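Local coordinates for polyketide cyclase / dehydrase and lipid transport (Nitrosospira multiformis, PDB 3P51), which is of unknown function but belongs to the polyketide cyclase/dehydrase and lipid transport family, and so probably binds a hydrophobic small molecule, at residues 68-76 and 90-98. Numbering follows the deposited sequence.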
# COMPACT_ATOMS: atom_id res chain seq x y z
N ILE A 68 3.15 -12.70 4.75
CA ILE A 68 2.16 -12.08 5.62
C ILE A 68 0.96 -11.57 4.84
O ILE A 68 -0.17 -11.72 5.29
CB ILE A 68 2.77 -10.97 6.50
CG1 ILE A 68 1.72 -10.39 7.45
CG2 ILE A 68 3.40 -9.88 5.65
CD1 ILE A 68 2.23 -9.25 8.32
N GLU A 69 1.18 -11.01 3.65
CA GLU A 69 0.06 -10.52 2.84
C GLU A 69 -0.40 -11.55 1.81
O GLU A 69 -1.38 -11.33 1.11
CB GLU A 69 0.42 -9.22 2.11
CG GLU A 69 1.01 -8.12 2.99
CD GLU A 69 0.02 -7.54 3.97
OE1 GLU A 69 -1.20 -7.76 3.78
OE2 GLU A 69 0.45 -6.87 4.94
N ARG A 70 0.32 -12.67 1.71
CA ARG A 70 -0.02 -13.70 0.73
C ARG A 70 -0.03 -13.12 -0.67
O ARG A 70 -1.05 -13.15 -1.37
CB ARG A 70 -1.39 -14.31 1.03
CG ARG A 70 -1.52 -14.91 2.42
CD ARG A 70 -2.79 -15.75 2.53
NE ARG A 70 -2.89 -16.43 3.82
CZ ARG A 70 -3.53 -15.93 4.88
NH1 ARG A 70 -4.12 -14.74 4.80
NH2 ARG A 70 -3.57 -16.61 6.02
N ARG A 71 1.12 -12.60 -1.09
CA ARG A 71 1.26 -11.97 -2.40
C ARG A 71 2.53 -12.42 -3.11
O ARG A 71 3.58 -12.55 -2.47
CB ARG A 71 1.30 -10.45 -2.27
CG ARG A 71 1.36 -9.75 -3.62
CD ARG A 71 1.63 -8.27 -3.47
NE ARG A 71 0.74 -7.63 -2.50
CZ ARG A 71 -0.48 -7.19 -2.79
NH1 ARG A 71 -0.97 -7.34 -4.00
NH2 ARG A 71 -1.22 -6.61 -1.86
N ILE A 72 2.44 -12.62 -4.42
CA ILE A 72 3.58 -12.94 -5.25
C ILE A 72 3.63 -11.91 -6.38
O ILE A 72 2.63 -11.72 -7.07
CB ILE A 72 3.41 -14.33 -5.89
CG1 ILE A 72 3.40 -15.42 -4.82
CG2 ILE A 72 4.50 -14.58 -6.92
CD1 ILE A 72 3.21 -16.82 -5.40
N MSE A 73 4.76 -11.24 -6.58
CA MSE A 73 4.87 -10.29 -7.69
C MSE A 73 6.05 -10.66 -8.55
O MSE A 73 7.10 -11.04 -8.05
CB MSE A 73 5.06 -8.86 -7.20
CG MSE A 73 3.93 -8.31 -6.36
SE MSE A 73 4.27 -6.43 -5.87
CE MSE A 73 5.04 -5.87 -7.56
N TYR A 74 5.90 -10.50 -9.86
CA TYR A 74 6.96 -10.91 -10.76
C TYR A 74 6.99 -10.04 -12.00
O TYR A 74 5.97 -9.46 -12.39
CB TYR A 74 6.75 -12.37 -11.18
CG TYR A 74 5.39 -12.60 -11.81
CD1 TYR A 74 5.21 -12.49 -13.19
CD2 TYR A 74 4.28 -12.91 -11.02
CE1 TYR A 74 3.95 -12.68 -13.77
CE2 TYR A 74 3.04 -13.11 -11.59
CZ TYR A 74 2.88 -12.99 -12.95
OH TYR A 74 1.64 -13.19 -13.51
N SER A 75 8.16 -9.96 -12.62
CA SER A 75 8.28 -9.35 -13.94
C SER A 75 8.21 -10.46 -14.98
O SER A 75 8.72 -11.55 -14.77
CB SER A 75 9.62 -8.62 -14.07
OG SER A 75 10.73 -9.48 -13.86
N MSE A 76 7.55 -10.17 -16.10
CA MSE A 76 7.64 -11.05 -17.25
C MSE A 76 8.75 -10.53 -18.17
O MSE A 76 8.58 -9.51 -18.84
CB MSE A 76 6.32 -11.10 -18.01
CG MSE A 76 6.31 -12.16 -19.09
SE MSE A 76 5.06 -11.73 -20.52
CE MSE A 76 3.42 -11.89 -19.46
N ASN A 90 8.48 -3.49 -18.90
CA ASN A 90 8.08 -3.31 -17.51
C ASN A 90 6.77 -4.03 -17.18
O ASN A 90 5.92 -3.46 -16.50
CB ASN A 90 7.93 -1.83 -17.17
CG ASN A 90 9.25 -1.08 -17.27
OD1 ASN A 90 10.32 -1.69 -17.30
ND2 ASN A 90 9.18 0.25 -17.31
N TYR A 91 6.62 -5.26 -17.64
CA TYR A 91 5.47 -6.05 -17.24
C TYR A 91 5.62 -6.51 -15.80
O TYR A 91 6.63 -7.11 -15.44
CB TYR A 91 5.28 -7.29 -18.13
CG TYR A 91 3.96 -7.96 -17.83
CD1 TYR A 91 2.87 -7.79 -18.67
CD2 TYR A 91 3.79 -8.71 -16.67
CE1 TYR A 91 1.65 -8.37 -18.38
CE2 TYR A 91 2.57 -9.31 -16.37
CZ TYR A 91 1.51 -9.12 -17.23
OH TYR A 91 0.30 -9.70 -16.95
N VAL A 92 4.62 -6.22 -14.98
CA VAL A 92 4.58 -6.70 -13.59
C VAL A 92 3.27 -7.42 -13.34
O VAL A 92 2.20 -6.90 -13.66
CB VAL A 92 4.70 -5.55 -12.58
CG1 VAL A 92 4.42 -6.07 -11.14
CG2 VAL A 92 6.07 -4.87 -12.68
N GLY A 93 3.35 -8.63 -12.81
CA GLY A 93 2.17 -9.40 -12.44
C GLY A 93 2.10 -9.42 -10.93
O GLY A 93 3.14 -9.39 -10.27
N ASN A 94 0.88 -9.45 -10.38
CA ASN A 94 0.68 -9.29 -8.94
C ASN A 94 -0.47 -10.19 -8.54
O ASN A 94 -1.62 -9.91 -8.87
CB ASN A 94 0.37 -7.81 -8.64
CG ASN A 94 0.23 -7.52 -7.14
OD1 ASN A 94 -0.05 -8.39 -6.33
ND2 ASN A 94 0.40 -6.25 -6.78
N LEU A 95 -0.16 -11.30 -7.88
CA LEU A 95 -1.16 -12.30 -7.47
C LEU A 95 -1.33 -12.30 -5.96
O LEU A 95 -0.36 -12.44 -5.21
CB LEU A 95 -0.72 -13.69 -7.93
CG LEU A 95 -1.49 -14.89 -7.39
CD1 LEU A 95 -2.95 -14.83 -7.83
CD2 LEU A 95 -0.82 -16.17 -7.89
N HIS A 96 -2.56 -12.16 -5.49
CA HIS A 96 -2.78 -11.85 -4.08
C HIS A 96 -4.08 -12.46 -3.57
O HIS A 96 -5.09 -12.47 -4.27
CB HIS A 96 -2.79 -10.33 -3.96
CG HIS A 96 -3.20 -9.81 -2.62
ND1 HIS A 96 -2.58 -10.19 -1.45
CD2 HIS A 96 -4.14 -8.90 -2.28
CE1 HIS A 96 -3.14 -9.55 -0.43
NE2 HIS A 96 -4.09 -8.76 -0.91
N LEU A 97 -4.05 -12.99 -2.34
CA LEU A 97 -5.20 -13.64 -1.73
C LEU A 97 -5.72 -12.83 -0.55
O LEU A 97 -4.94 -12.21 0.16
CB LEU A 97 -4.83 -15.02 -1.19
CG LEU A 97 -4.25 -16.08 -2.12
CD1 LEU A 97 -4.11 -17.38 -1.35
CD2 LEU A 97 -5.16 -16.27 -3.29
N LEU A 98 -7.03 -12.86 -0.34
CA LEU A 98 -7.63 -12.33 0.88
C LEU A 98 -8.67 -13.31 1.38
O LEU A 98 -9.32 -13.99 0.58
CB LEU A 98 -8.28 -10.98 0.63
CG LEU A 98 -7.32 -9.83 0.33
CD1 LEU A 98 -8.04 -8.63 -0.30
CD2 LEU A 98 -6.58 -9.42 1.60
O HOH W 1 -4.28 -12.59 2.71
O HOH W 2 9.01 -6.83 -18.93
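Arg71 reaches across to Asn94 and His96 at once. Its NH1 gives a hydrogen bond to Asn94 OD1 (2.7 Å), which sits at the edge of the guanidinium, in its plane, while the amide stands nearly perpendicular to it, at 80°. The same guanidinium lies flat over the His96 ring, planes 21° apart, with NH2 above the middle of the imidazole; a bend at chi3 swings the guanidinium over His96 of the facing strand, with NH1 pointing to Asn94. At the ring's edge, ND1 of His96 makes a weak hydrogen bond to Arg70 O, a carbonyl that also accepts from Leu97 N, so the imidazole is held at both face and edge.

Paired N-H...O bonds join Ile72 to Leu95 and Tyr74 to Gly93, the shortest being Gly93 N to Tyr74 O at 2.8 Å. Toward the other end Met76 N makes a longer bond to Tyr91 O, and one water bridges Met76 O and Tyr91 N. A second water links Arg70 NH1 to Leu97 O.

Gly93 leaves room for the Tyr74 ring, which folds over the opposite strand with Gly93 CA 3.9 Å from its centroid, a CH-pi contact. Tyr74 takes this course with chi1 at 56°, CG lying between backbone N and carbonyl carbon. Next to it, the Met76 methyl CE sits squarely above the Tyr91 ring, 3.9 Å from the centroid, a second CH-pi contact; the selenium SE of this selenomethionine lies farther above the same face, at 5.0 Å, making the Met-aromatic contact. The hydroxyls of Tyr74 and Tyr91 both hydrogen-bond to Tyr129 OH on helix 120-139. On the opposite face, Met73 CE packs against Val92 CG1 (3.6 Å), beside Asn94.

These strands form an antiparallel beta hairpin in the middle of the curved sheet of a Bet v 1-like (helix-grip) fold, its tyrosine-bearing face turned to the long C-terminal helix.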